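Local coordinates for protein bile salt hydrolase/transferase (Clostridium perfringens, PDB 2BJF) that hydrolyses the amide bond of glycine- and taurine-conjugated bile salts to free bile acids and can also act as a bile acid amine N-acyltransferase, at residues I250-F253 and H254-N258; V156-K160 and E161-V165; F32-R35 and N36-C39; V183-L186 and N187-V190; C281-L284 and E285-I288. One frame throughout, in Å; residues are numbered along the deposited sequence.

All five contacts are local but sample different parts of one Ntn-hydrolase chain. Contact 1, on helix 249-257, and contact 5, at the end of strand 275-283, are the pair that touch: Phe-252 CG lies 3.6 Å from Cys-281 SG. Contacts 2 and 3 reach one antiparallel sheet, their centres 29 Å apart. Contact 4, at the end of helix 179-186, is farthest from contact 3 (centres 42 Å apart). The side chains of Leu-256 (contact 1) and Met-282 (contact 5) come within about 6 Å of that of deoxycholate-binding Arg-18; bound deoxycholate is about 12 Å from them and from Ile-33 (contact 3). Glu-157 of contact 2 is about 11 Å, side chain to ligand, from bound taurine.

Contact 1. Residues I250-F253 and H254-N258; sequences IEFF and HILNN
Ile-250 to Phe-253 accept i to i+4 hydrogen bonds from His-254 to Asn-257 in one alpha-helical run, the shortest being Asn-257 N to Phe-253 O at 2.8 Å. On one flank Phe-252 and Leu-256 lie side by side and point the same way. The methyl CD1 of Leu-256 comes to 3.5 Å from Phe-252 CE2, meeting the ring obliquely. The other flank carries Ile-250 and His-254, whose side chains slant across each other with Ile-250 CG1 3.8 Å from His-254 NE2. With chi1 at -77°, the imidazole folds back along the preceding turn and sets CD2 3.2 Å from Ile-250 O. Its NE2 is spoken for elsewhere: it hydrogen-bonds Tyr-294 O of the second subunit, and the two rings stack. Glu-251 turns to the same neighbour, with a salt bridge to Arg-263 and a hydrogen bond to the Tyr-294 hydroxyl. Ile-255 CG1 rests 3.4 Å from Glu-251 O and faces helix 225-243 and strand 3-8. This amphipathic division, an apolar face on strands 3-8 and 275-283 and a polar one at a subunit interface, suits a helix covering an antiparallel sheet in the alpha-beta-beta-alpha sandwich of Ntn hydrolases.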
loop_
_atom_site.group_PDB
_atom_site.type_symbol
_atom_site.label_atom_id
_atom_site.label_comp_id
_atom_site.label_asym_id
_atom_site.label_seq_id
_atom_site.Cartn_x
_atom_site.Cartn_y
_atom_site.Cartn_z
ATOM N N ILE A 250 -12.364 -15.178 -23.482
ATOM C CA ILE A 250 -10.977 -14.946 -23.078
ATOM C C ILE A 250 -10.832 -13.856 -22.005
ATOM O O ILE A 250 -9.919 -13.915 -21.182
ATOM C CB ILE A 250 -10.033 -14.693 -24.301
ATOM C CG1 ILE A 250 -8.569 -14.968 -23.933
ATOM C CG2 ILE A 250 -10.211 -13.285 -24.873
ATOM C CD1 ILE A 250 -8.272 -16.414 -23.552
ATOM N N GLU A 251 -11.752 -12.889 -22.003
ATOM C CA GLU A 251 -11.740 -11.801 -21.018
ATOM C C GLU A 251 -11.884 -12.320 -19.587
ATOM O O GLU A 251 -11.273 -11.787 -18.655
ATOM C CB GLU A 251 -12.841 -10.776 -21.313
ATOM C CG GLU A 251 -12.737 -10.070 -22.668
ATOM C CD GLU A 251 -11.522 -9.159 -22.807
ATOM O OE1 GLU A 251 -10.733 -9.024 -21.848
ATOM O OE2 GLU A 251 -11.363 -8.568 -23.893
ATOM N N PHE A 252 -12.702 -13.359 -19.431
ATOM C CA PHE A 252 -12.890 -14.048 -18.157
ATOM C C PHE A 252 -11.545 -14.528 -17.609
ATOM O O PHE A 252 -11.236 -14.327 -16.434
ATOM C CB PHE A 252 -13.849 -15.228 -18.358
ATOM C CG PHE A 252 -14.316 -15.873 -17.084
ATOM C CD1 PHE A 252 -15.533 -15.510 -16.515
ATOM C CD2 PHE A 252 -13.560 -16.871 -16.470
ATOM C CE1 PHE A 252 -15.981 -16.112 -15.342
ATOM C CE2 PHE A 252 -14.000 -17.478 -15.296
ATOM C CZ PHE A 252 -15.212 -17.095 -14.732
ATOM N N PHE A 253 -10.744 -15.142 -18.477
ATOM C CA PHE A 253 -9.434 -15.664 -18.095
ATOM C C PHE A 253 -8.428 -14.553 -17.796
ATOM O O PHE A 253 -7.615 -14.685 -16.881
ATOM C CB PHE A 253 -8.907 -16.628 -19.164
ATOM C CG PHE A 253 -9.614 -17.956 -19.172
ATOM C CD1 PHE A 253 -9.066 -19.052 -18.511
ATOM C CD2 PHE A 253 -10.837 -18.107 -19.824
ATOM C CE1 PHE A 253 -9.723 -20.284 -18.506
ATOM C CE2 PHE A 253 -11.501 -19.334 -19.825
ATOM C CZ PHE A 253 -10.942 -20.424 -19.163
ATOM N N HIS A 254 -8.498 -13.458 -18.551
ATOM C CA HIS A 254 -7.638 -12.301 -18.291
ATOM C C HIS A 254 -7.856 -11.721 -16.897
ATOM O O HIS A 254 -6.895 -11.383 -16.205
ATOM C CB HIS A 254 -7.819 -11.222 -19.361
ATOM C CG HIS A 254 -7.118 -11.531 -20.647
ATOM N ND1 HIS A 254 -5.746 -11.492 -20.771
ATOM C CD2 HIS A 254 -7.599 -11.881 -21.863
ATOM C CE1 HIS A 254 -5.410 -11.813 -22.009
ATOM N NE2 HIS A 254 -6.516 -12.050 -22.692
ATOM N N ILE A 255 -9.120 -11.623 -16.486
ATOM C CA ILE A 255 -9.458 -11.130 -15.150
ATOM C C ILE A 255 -8.881 -12.049 -14.067
ATOM O O ILE A 255 -8.184 -11.588 -13.160
ATOM C CB ILE A 255 -10.992 -10.951 -14.965
ATOM C CG1 ILE A 255 -11.515 -9.837 -15.878
ATOM C CG2 ILE A 255 -11.325 -10.632 -13.510
ATOM C CD1 ILE A 255 -13.038 -9.766 -15.981
ATOM N N LEU A 256 -9.154 -13.347 -14.178
ATOM C CA LEU A 256 -8.696 -14.304 -13.169
ATOM C C LEU A 256 -7.180 -14.514 -13.141
ATOM O O LEU A 256 -6.621 -14.820 -12.087
ATOM C CB LEU A 256 -9.440 -15.639 -13.292
ATOM C CG LEU A 256 -10.905 -15.650 -12.831
ATOM C CD1 LEU A 256 -11.470 -17.053 -12.916
ATOM C CD2 LEU A 256 -11.067 -15.112 -11.413
ATOM N N ASN A 257 -6.520 -14.342 -14.288
ATOM C CA ASN A 257 -5.054 -14.424 -14.358
ATOM C C ASN A 257 -4.378 -13.438 -13.400
ATOM O O ASN A 257 -3.319 -13.728 -12.842
ATOM C CB ASN A 257 -4.544 -14.169 -15.784
ATOM C CG ASN A 257 -4.734 -15.361 -16.725
ATOM O OD1 ASN A 257 -4.434 -15.261 -17.916
ATOM N ND2 ASN A 257 -5.229 -16.482 -16.204
ATOM N N ASN A 258 -5.002 -12.277 -13.213
ATOM C CA ASN A 258 -4.448 -11.227 -12.366
ATOM C C ASN A 258 -4.359 -11.623 -10.892
ATOM O O ASN A 258 -3.507 -11.116 -10.158
ATOM C CB ASN A 258 -5.259 -9.939 -12.517
ATOM C CG ASN A 258 -4.690 -8.796 -11.701
ATOM O OD1 ASN A 258 -5.164 -8.513 -10.600
ATOM N ND2 ASN A 258 -3.657 -8.148 -12.225
#

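Contact 2. Residues V156-K160 and E161-V165; sequences VEQTK and EKLNV
Thr-159 holds OG1 between its own backbone N and carbonyl carbon (chi1 60°), which turns the hydroxyl toward Lys-162 O and Glu-161 N. Both bonds are weak: OG1 donates to Lys-162 O over 3.3 Å and accepts from Glu-161 N over 3.4 Å. The firmer link here is Thr-159 N to Lys-162 O, 3.0 Å and nearly straight at 167°. Lys-160 and Glu-161, both in the helical region of the backbone map, make the reversal. Behind it, Glu-157 and Asn-164 form a hydrogen-bonded antiparallel pair, with Asn-164 N to Glu-157 O at 2.8 Å. On the face with Val-156 and Gln-158, Leu-163 extends CD1 between its neighbours across the hairpin: it is 3.7 Å from Val-156 CG1 and 3.6 Å from Gln-158 OE1, whose chain it meets at about a right angle. That amide is held by Ile-128 N and Ser-88 O. The opposite face carries Glu-157, whose carboxylate is gripped by His-143 ND1 and Phe-179 N. A water there links the strands, donating to Glu-157 OE1 at 2.9 Å and to Asn-164 OD1 at 3.2 Å. In the large antiparallel sheet, strand 153-158 pairs with 142-147 and strand 163-167 with 153-158; Val-156 and Val-165 lie against helix 116-123, Leu-163 against strand 126-129.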
loop_
_atom_site.group_PDB
_atom_site.type_symbol
_atom_site.label_atom_id
_atom_site.label_comp_id
_atom_site.label_asym_id
_atom_site.label_seq_id
_atom_site.Cartn_x
_atom_site.Cartn_y
_atom_site.Cartn_z
ATOM N N VAL A 156 -23.217 -18.282 -0.116
ATOM C CA VAL A 156 -23.710 -19.092 0.998
ATOM C C VAL A 156 -22.593 -19.341 2.006
ATOM O O VAL A 156 -21.578 -19.957 1.679
ATOM C CB VAL A 156 -24.280 -20.444 0.504
ATOM C CG1 VAL A 156 -24.837 -21.252 1.670
ATOM C CG2 VAL A 156 -25.354 -20.222 -0.553
ATOM N N GLU A 157 -22.788 -18.854 3.230
ATOM C CA GLU A 157 -21.794 -19.002 4.292
ATOM C C GLU A 157 -22.468 -19.403 5.595
ATOM O O GLU A 157 -23.347 -18.695 6.083
ATOM C CB GLU A 157 -21.008 -17.697 4.487
ATOM C CG GLU A 157 -20.195 -17.280 3.266
ATOM C CD GLU A 157 -19.424 -15.981 3.442
ATOM O OE1 GLU A 157 -19.760 -15.179 4.341
ATOM O OE2 GLU A 157 -18.480 -15.764 2.655
ATOM N N GLN A 158 -22.068 -20.543 6.151
ATOM C CA GLN A 158 -22.575 -20.941 7.459
ATOM C C GLN A 158 -21.589 -20.581 8.559
ATOM O O GLN A 158 -20.441 -21.031 8.556
ATOM C CB GLN A 158 -22.934 -22.427 7.519
ATOM C CG GLN A 158 -23.675 -22.797 8.804
ATOM C CD GLN A 158 -24.408 -24.118 8.720
ATOM O OE1 GLN A 158 -25.266 -24.315 7.859
ATOM N NE2 GLN A 158 -24.088 -25.029 9.636
ATOM N N THR A 159 -22.057 -19.758 9.490
ATOM C CA THR A 159 -21.270 -19.338 10.643
ATOM C C THR A 159 -21.860 -19.953 11.913
ATOM O O THR A 159 -22.826 -20.719 11.847
ATOM C CB THR A 159 -21.242 -17.799 10.770
ATOM O OG1 THR A 159 -22.577 -17.306 10.938
ATOM C CG2 THR A 159 -20.618 -17.163 9.531
ATOM N N LYS A 160 -21.278 -19.617 13.064
ATOM C CA LYS A 160 -21.774 -20.090 14.361
ATOM C C LYS A 160 -23.156 -19.525 14.697
ATOM O O LYS A 160 -23.872 -20.070 15.542
ATOM C CB LYS A 160 -20.768 -19.777 15.478
ATOM C CG LYS A 160 -20.438 -18.296 15.654
ATOM C CD LYS A 160 -19.369 -18.089 16.716
ATOM C CE LYS A 160 -18.955 -16.629 16.800
ATOM N NZ LYS A 160 -17.804 -16.427 17.725
ATOM N N GLU A 161 -23.520 -18.435 14.023
ATOM C CA GLU A 161 -24.806 -17.774 14.220
ATOM C C GLU A 161 -25.916 -18.443 13.407
ATOM O O GLU A 161 -26.925 -18.875 13.968
ATOM C CB GLU A 161 -24.693 -16.288 13.861
ATOM C CG GLU A 161 -25.925 -15.452 14.196
ATOM C CD GLU A 161 -25.853 -14.032 13.650
ATOM O OE1 GLU A 161 -24.917 -13.721 12.878
ATOM O OE2 GLU A 161 -26.740 -13.222 13.993
ATOM N N LYS A 162 -25.721 -18.527 12.089
ATOM C CA LYS A 162 -26.752 -19.020 11.167
ATOM C C LYS A 162 -26.191 -19.327 9.775
ATOM O O LYS A 162 -25.019 -19.063 9.497
ATOM C CB LYS A 162 -27.895 -17.999 11.050
ATOM C CG LYS A 162 -27.443 -16.581 10.695
ATOM C CD LYS A 162 -28.594 -15.581 10.730
ATOM C CE LYS A 162 -29.397 -15.589 9.437
ATOM N NZ LYS A 162 -30.498 -14.586 9.471
ATOM N N LEU A 163 -27.036 -19.889 8.912
ATOM C CA LEU A 163 -26.696 -20.064 7.502
ATOM C C LEU A 163 -27.038 -18.791 6.731
ATOM O O LEU A 163 -28.213 -18.510 6.462
ATOM C CB LEU A 163 -27.418 -21.279 6.901
ATOM C CG LEU A 163 -27.164 -21.591 5.419
ATOM C CD1 LEU A 163 -25.718 -21.995 5.171
ATOM C CD2 LEU A 163 -28.102 -22.675 4.923
ATOM N N ASN A 164 -26.009 -18.024 6.383
ATOM C CA ASN A 164 -26.186 -16.760 5.672
ATOM C C ASN A 164 -26.254 -16.938 4.160
ATOM O O ASN A 164 -25.447 -17.663 3.572
ATOM C CB ASN A 164 -25.066 -15.776 6.028
ATOM C CG ASN A 164 -25.132 -15.302 7.469
ATOM O OD1 ASN A 164 -24.127 -15.311 8.181
ATOM N ND2 ASN A 164 -26.314 -14.879 7.906
ATOM N N VAL A 165 -27.227 -16.272 3.541
ATOM C CA VAL A 165 -27.367 -16.256 2.084
ATOM C C VAL A 165 -27.368 -14.795 1.629
ATOM O O VAL A 165 -28.351 -14.077 1.822
ATOM C CB VAL A 165 -28.652 -16.986 1.597
ATOM C CG1 VAL A 165 -28.758 -16.938 0.075
ATOM C CG2 VAL A 165 -28.675 -18.431 2.077
HETATM O O HOH W 1 -21.216 -15.140 6.809
#

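Contact 3. Residues F32-R35 and N36-C39; sequences FIPR and NFKC
Pro-34 O and Phe-37 N, facing each other across the chain reversal, both hydrogen-bond to one atom, OG1 of Thr-50, which bridges the turn in place of a direct bond between them. Arg-35 and Asn-36 form the corner, broadly type II-like, with Asn-36 left-handed at a phi of 57°. Inside the bend the touching is apolar. Ile-33 presents its branch methyl CG2 to Phe-37, 3.8 Å from CB and 3.9 Å from ring atom CD2, with the two side chains crossing at about a right angle. Pro-34 adds a looser touch, CG to Phe-37 CB at 4.3 Å, while Pro-34 O lies 3.6 Å from that same CB. The aromatic ring leads away from the turn once CG is set anti to the backbone N (chi1 -171°), and it reaches Ile-314; at its edge, in plane, sits Cys-39 SG. Arg-35 extends away from the bend to salt bridges with Glu-73 and Asp-310, and Ile-33 also packs on Pro-65 and Phe-67 of strand 64-67. Apolar contact within the bend, a hydroxyl bridge for its backbone and a doubly paired guanidinium together imply a link between strands 29-33 and 38-40 that is tied down mainly by its surroundings.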
loop_
_atom_site.group_PDB
_atom_site.type_symbol
_atom_site.label_atom_id
_atom_site.label_comp_id
_atom_site.label_asym_id
_atom_site.label_seq_id
_atom_site.Cartn_x
_atom_site.Cartn_y
_atom_site.Cartn_z
ATOM N N PHE A 32 -19.491 -35.873 -15.491
ATOM C CA PHE A 32 -20.852 -35.721 -15.995
ATOM C C PHE A 32 -21.771 -36.739 -15.329
ATOM O O PHE A 32 -21.476 -37.937 -15.316
ATOM C CB PHE A 32 -20.896 -35.893 -17.521
ATOM C CG PHE A 32 -22.292 -35.956 -18.088
ATOM C CD1 PHE A 32 -23.018 -34.789 -18.313
ATOM C CD2 PHE A 32 -22.882 -37.182 -18.393
ATOM C CE1 PHE A 32 -24.310 -34.839 -18.832
ATOM C CE2 PHE A 32 -24.176 -37.243 -18.912
ATOM C CZ PHE A 32 -24.890 -36.068 -19.133
ATOM N N ILE A 33 -22.880 -36.250 -14.778
ATOM C CA ILE A 33 -23.909 -37.111 -14.198
ATOM C C ILE A 33 -25.235 -36.859 -14.917
ATOM O O ILE A 33 -25.716 -35.726 -14.940
ATOM C CB ILE A 33 -24.087 -36.878 -12.671
ATOM C CG1 ILE A 33 -22.734 -36.902 -11.947
ATOM C CG2 ILE A 33 -25.036 -37.921 -12.080
ATOM C CD1 ILE A 33 -22.802 -36.493 -10.479
ATOM N N PRO A 34 -25.826 -37.913 -15.513
ATOM C CA PRO A 34 -27.100 -37.766 -16.221
ATOM C C PRO A 34 -28.287 -37.612 -15.267
ATOM O O PRO A 34 -28.122 -37.721 -14.049
ATOM C CB PRO A 34 -27.213 -39.076 -17.007
ATOM C CG PRO A 34 -26.455 -40.063 -16.195
ATOM C CD PRO A 34 -25.325 -39.300 -15.562
ATOM N N ARG A 35 -29.467 -37.355 -15.831
ATOM C CA ARG A 35 -30.712 -37.273 -15.063
ATOM C C ARG A 35 -31.046 -38.616 -14.428
ATOM O O ARG A 35 -30.647 -39.668 -14.943
ATOM C CB ARG A 35 -31.881 -36.879 -15.969
ATOM C CG ARG A 35 -31.770 -35.533 -16.653
ATOM C CD ARG A 35 -32.696 -35.509 -17.858
ATOM N NE ARG A 35 -32.675 -34.236 -18.571
ATOM C CZ ARG A 35 -33.157 -34.053 -19.798
ATOM N NH1 ARG A 35 -33.697 -35.066 -20.467
ATOM N NH2 ARG A 35 -33.095 -32.854 -20.362
ATOM N N ASN A 36 -31.780 -38.575 -13.315
ATOM C CA ASN A 36 -32.292 -39.778 -12.647
ATOM C C ASN A 36 -31.198 -40.782 -12.248
ATOM O O ASN A 36 -31.418 -41.996 -12.252
ATOM C CB ASN A 36 -33.381 -40.442 -13.508
ATOM C CG ASN A 36 -34.234 -41.430 -12.728
ATOM O OD1 ASN A 36 -34.350 -42.596 -13.109
ATOM N ND2 ASN A 36 -34.833 -40.970 -11.634
ATOM N N PHE A 37 -30.021 -40.264 -11.903
ATOM C CA PHE A 37 -28.913 -41.110 -11.457
ATOM C C PHE A 37 -28.800 -41.109 -9.938
ATOM O O PHE A 37 -28.660 -40.054 -9.316
ATOM C CB PHE A 37 -27.582 -40.688 -12.093
ATOM C CG PHE A 37 -26.458 -41.657 -11.836
ATOM C CD1 PHE A 37 -26.240 -42.732 -12.694
ATOM C CD2 PHE A 37 -25.627 -41.505 -10.730
ATOM C CE1 PHE A 37 -25.208 -43.637 -12.457
ATOM C CE2 PHE A 37 -24.595 -42.406 -10.482
ATOM C CZ PHE A 37 -24.384 -43.473 -11.349
ATOM N N LYS A 38 -28.855 -42.304 -9.356
ATOM C CA LYS A 38 -28.797 -42.470 -7.909
ATOM C C LYS A 38 -27.352 -42.564 -7.417
ATOM O O LYS A 38 -26.629 -43.509 -7.746
ATOM C CB LYS A 38 -29.612 -43.698 -7.485
ATOM C CG LYS A 38 -29.650 -43.959 -5.980
ATOM C CD LYS A 38 -30.663 -45.047 -5.605
ATOM C CE LYS A 38 -30.375 -46.391 -6.276
ATOM N NZ LYS A 38 -29.053 -46.968 -5.896
ATOM N N CYS A 39 -26.944 -41.562 -6.642
ATOM C CA CYS A 39 -25.626 -41.530 -6.016
ATOM C C CYS A 39 -25.745 -42.028 -4.580
ATOM O O CYS A 39 -26.470 -41.442 -3.773
ATOM C CB CYS A 39 -25.056 -40.109 -6.031
ATOM S SG CYS A 39 -24.950 -39.342 -7.664
#

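Contact 4. Residues V183-L186 and N187-V190; sequences VANL and NQYV
Asn-187 folds back over Ala-184, and with Leu-186 and Asn-185 it carries most of the contact at the end of helix 179-186. The helical backbone puts Asn-187 CB 3.3 Å from Ala-184 O. A chi1 of -67°, CG anti to the carbonyl carbon, then lays the amide back, with ND2 3.6 Å from Ala-184 O and OD1 on a water, 2.9 Å away, that also donates to Val-183 O. OD1 takes a second bond from Thr-208 N of the fourth subunit. Asn-187 N, Gln-188 N and Tyr-189 N bind the oxygens of Ala-184, Asn-185 and Leu-186, all three from above the carbonyl plane. Asn-185 O also lies 3.4 Å from Tyr-189 CD2, at the ring edge, and Asn-185 ND2 donates to a water that bonds Tyr-189 OH at 2.7 Å. Leu-186 turns its branched end to Ile-230 and Ala-233 of helix 225-243 and to Leu-207 of the fourth subunit. The chemistry implies a helix that passes into a short run of 3-10 bonding: Val-183 O takes a water, Ala-184 O adds one at 2.9 Å, shared weakly with Gln-188 OE1, and the next two carbonyls take i+3 amides, while Asn-187 OD1 and Asn-185 ND2 are both bonded.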
loop_
_atom_site.group_PDB
_atom_site.type_symbol
_atom_site.label_atom_id
_atom_site.label_comp_id
_atom_site.label_asym_id
_atom_site.label_seq_id
_atom_site.Cartn_x
_atom_site.Cartn_y
_atom_site.Cartn_z
ATOM N N VAL A 183 -17.370 -6.817 1.258
ATOM C CA VAL A 183 -18.217 -5.768 0.685
ATOM C C VAL A 183 -17.947 -4.416 1.359
ATOM O O VAL A 183 -17.861 -3.388 0.682
ATOM C CB VAL A 183 -19.722 -6.143 0.751
ATOM C CG1 VAL A 183 -20.599 -4.988 0.278
ATOM C CG2 VAL A 183 -19.996 -7.378 -0.093
ATOM N N ALA A 184 -17.793 -4.429 2.681
ATOM C CA ALA A 184 -17.444 -3.221 3.428
ATOM C C ALA A 184 -16.021 -2.752 3.111
ATOM O O ALA A 184 -15.754 -1.547 3.080
ATOM C CB ALA A 184 -17.620 -3.440 4.926
ATOM N N ASN A 185 -15.120 -3.703 2.868
ATOM C CA ASN A 185 -13.730 -3.391 2.522
ATOM C C ASN A 185 -13.603 -2.666 1.180
ATOM O O ASN A 185 -12.682 -1.871 0.987
ATOM C CB ASN A 185 -12.862 -4.658 2.539
ATOM C CG ASN A 185 -11.366 -4.352 2.583
ATOM O OD1 ASN A 185 -10.922 -3.421 3.260
ATOM N ND2 ASN A 185 -10.580 -5.152 1.871
ATOM N N LEU A 186 -14.533 -2.933 0.264
ATOM C CA LEU A 186 -14.564 -2.252 -1.036
ATOM C C LEU A 186 -14.664 -0.735 -0.890
ATOM O O LEU A 186 -14.093 0.008 -1.689
ATOM C CB LEU A 186 -15.724 -2.758 -1.894
ATOM C CG LEU A 186 -15.686 -4.191 -2.424
ATOM C CD1 LEU A 186 -17.052 -4.564 -2.963
ATOM C CD2 LEU A 186 -14.623 -4.359 -3.498
ATOM N N ASN A 187 -15.382 -0.291 0.141
ATOM C CA ASN A 187 -15.572 1.136 0.429
ATOM C C ASN A 187 -14.280 1.920 0.681
ATOM O O ASN A 187 -14.251 3.143 0.525
ATOM C CB ASN A 187 -16.516 1.313 1.618
ATOM C CG ASN A 187 -17.937 0.871 1.314
ATOM O OD1 ASN A 187 -18.399 0.952 0.174
ATOM N ND2 ASN A 187 -18.642 0.411 2.341
ATOM N N GLN A 188 -13.220 1.218 1.076
ATOM C CA GLN A 188 -11.924 1.855 1.317
ATOM C C GLN A 188 -11.235 2.279 0.022
ATOM O O GLN A 188 -10.291 3.074 0.047
ATOM C CB GLN A 188 -11.002 0.936 2.125
ATOM C CG GLN A 188 -11.376 0.803 3.596
ATOM C CD GLN A 188 -11.434 2.140 4.324
ATOM O OE1 GLN A 188 -12.493 2.552 4.803
ATOM N NE2 GLN A 188 -10.296 2.824 4.402
ATOM N N TYR A 189 -11.718 1.755 -1.102
ATOM C CA TYR A 189 -11.091 1.991 -2.404
ATOM C C TYR A 189 -11.926 2.842 -3.367
ATOM O O TYR A 189 -11.728 2.789 -4.584
ATOM C CB TYR A 189 -10.712 0.645 -3.037
ATOM C CG TYR A 189 -9.754 -0.145 -2.176
ATOM C CD1 TYR A 189 -8.377 0.061 -2.263
ATOM C CD2 TYR A 189 -10.225 -1.074 -1.249
ATOM C CE1 TYR A 189 -7.494 -0.649 -1.460
ATOM C CE2 TYR A 189 -9.350 -1.790 -0.442
ATOM C CZ TYR A 189 -7.988 -1.574 -0.554
ATOM O OH TYR A 189 -7.121 -2.281 0.245
ATOM N N VAL A 190 -12.835 3.645 -2.814
ATOM C CA VAL A 190 -13.657 4.563 -3.616
ATOM C C VAL A 190 -12.814 5.582 -4.397
ATOM O O VAL A 190 -13.288 6.169 -5.373
ATOM C CB VAL A 190 -14.730 5.306 -2.764
ATOM C CG1 VAL A 190 -15.777 4.334 -2.234
ATOM C CG2 VAL A 190 -14.093 6.088 -1.619
HETATM O O HOH W 2 -19.826 -1.550 -0.091
HETATM O O HOH W 3 -13.903 -0.450 5.012
HETATM O O HOH W 4 -7.692 -4.487 1.749
#

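Contact 5. Residues C281-L284 and E285-I288; sequences CMCL and EKGI
Lys-286 lays the first part of its side chain along the sulfur of Cys-283. Its CB is 3.8 Å from Cys-283 SG and also nears Cys-283 O; CG stays at 3.8 Å from SG, and CD makes the closest approach to SG at 3.6 Å. The bend at chi3 (81°) then carries the end away, and NZ hydrogen-bonds a glycerol molecule probably taken up from the crystallisation liquor. Cys-283 meets this chain because its own SG stands anti to the backbone N (chi1 -177°). Beneath the thiol, Cys-283 O is gripped by three amides of the turn: Gly-287 N at 2.9 Å, arriving nearly along the C=O axis, and, more weakly, Lys-286 N at 3.2 Å and Ile-288 N at 3.5 Å. The return bond, Cys-283 N to Ile-288 O at 3.0 Å, completes the pairing, and Met-282 CA adds a CA-H...O contact to Ile-288 O. Glu-285 points its carboxylate to His-14 ND1, while Met-282 and Leu-284 pack on Phe-16 of strand 14-22 and Cys-281 on helix 249-257. Gly-287 has a positive phi of 69°, a value that favours glycine. With Gly-287 and Ile-288 both facing Cys-283, this is a G1 beta bulge, closing the tight hairpin between strands 275-283 and 288-293 of the six-stranded antiparallel sheet.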
loop_
_atom_site.group_PDB
_atom_site.type_symbol
_atom_site.label_atom_id
_atom_site.label_comp_id
_atom_site.label_asym_id
_atom_site.label_seq_id
_atom_site.Cartn_x
_atom_site.Cartn_y
_atom_site.Cartn_z
ATOM N N CYS A 281 -14.383 -21.880 -16.533
ATOM C CA CYS A 281 -15.358 -20.897 -16.979
ATOM C C CYS A 281 -16.508 -21.630 -17.647
ATOM O O CYS A 281 -16.333 -22.252 -18.693
ATOM C CB CYS A 281 -14.724 -19.905 -17.957
ATOM S SG CYS A 281 -15.879 -18.681 -18.620
ATOM N N MET A 282 -17.681 -21.556 -17.028
ATOM C CA MET A 282 -18.867 -22.227 -17.538
ATOM C C MET A 282 -19.758 -21.242 -18.274
ATOM O O MET A 282 -20.132 -20.205 -17.724
ATOM C CB MET A 282 -19.648 -22.866 -16.384
ATOM C CG MET A 282 -18.920 -24.013 -15.706
ATOM S SD MET A 282 -19.633 -24.465 -14.115
ATOM C CE MET A 282 -18.730 -23.384 -13.008
ATOM N N CYS A 283 -20.082 -21.556 -19.525
ATOM C CA CYS A 283 -21.105 -20.806 -20.238
ATOM C C CYS A 283 -22.443 -21.442 -19.898
ATOM O O CYS A 283 -22.802 -22.496 -20.432
ATOM C CB CYS A 283 -20.865 -20.801 -21.746
ATOM S SG CYS A 283 -22.085 -19.811 -22.628
ATOM N N LEU A 284 -23.168 -20.792 -18.994
ATOM C CA LEU A 284 -24.353 -21.381 -18.370
ATOM C C LEU A 284 -25.491 -21.712 -19.343
ATOM O O LEU A 284 -26.113 -22.769 -19.223
ATOM C CB LEU A 284 -24.844 -20.501 -17.211
ATOM C CG LEU A 284 -23.869 -20.294 -16.043
ATOM C CD1 LEU A 284 -24.386 -19.221 -15.099
ATOM C CD2 LEU A 284 -23.595 -21.594 -15.285
ATOM N N GLU A 285 -25.752 -20.823 -20.300
ATOM C CA GLU A 285 -26.794 -21.056 -21.312
ATOM C C GLU A 285 -26.483 -22.261 -22.197
ATOM O O GLU A 285 -27.376 -23.048 -22.523
ATOM C CB GLU A 285 -26.997 -19.819 -22.194
ATOM C CG GLU A 285 -27.804 -18.695 -21.553
ATOM C CD GLU A 285 -26.959 -17.721 -20.746
ATOM O OE1 GLU A 285 -25.751 -17.974 -20.544
ATOM O OE2 GLU A 285 -27.512 -16.690 -20.312
ATOM N N LYS A 286 -25.214 -22.396 -22.573
ATOM C CA LYS A 286 -24.782 -23.396 -23.550
ATOM C C LYS A 286 -24.413 -24.738 -22.917
ATOM O O LYS A 286 -24.328 -25.753 -23.611
ATOM C CB LYS A 286 -23.605 -22.858 -24.374
ATOM C CG LYS A 286 -23.965 -21.690 -25.294
ATOM C CD LYS A 286 -22.729 -21.032 -25.900
ATOM C CE LYS A 286 -22.198 -21.787 -27.108
ATOM N NZ LYS A 286 -20.941 -21.175 -27.616
ATOM N N GLY A 287 -24.187 -24.735 -21.605
ATOM C CA GLY A 287 -23.802 -25.944 -20.880
ATOM C C GLY A 287 -22.405 -26.431 -21.222
ATOM O O GLY A 287 -22.125 -27.632 -21.163
ATOM N N ILE A 288 -21.525 -25.496 -21.574
ATOM C CA ILE A 288 -20.141 -25.831 -21.900
ATOM C C ILE A 288 -19.212 -25.460 -20.748
ATOM O O ILE A 288 -19.200 -24.315 -20.279
ATOM C CB ILE A 288 -19.667 -25.171 -23.222
ATOM C CG1 ILE A 288 -20.595 -25.559 -24.380
ATOM C CG2 ILE A 288 -18.224 -25.582 -23.537
ATOM C CD1 ILE A 288 -20.395 -24.744 -25.647
#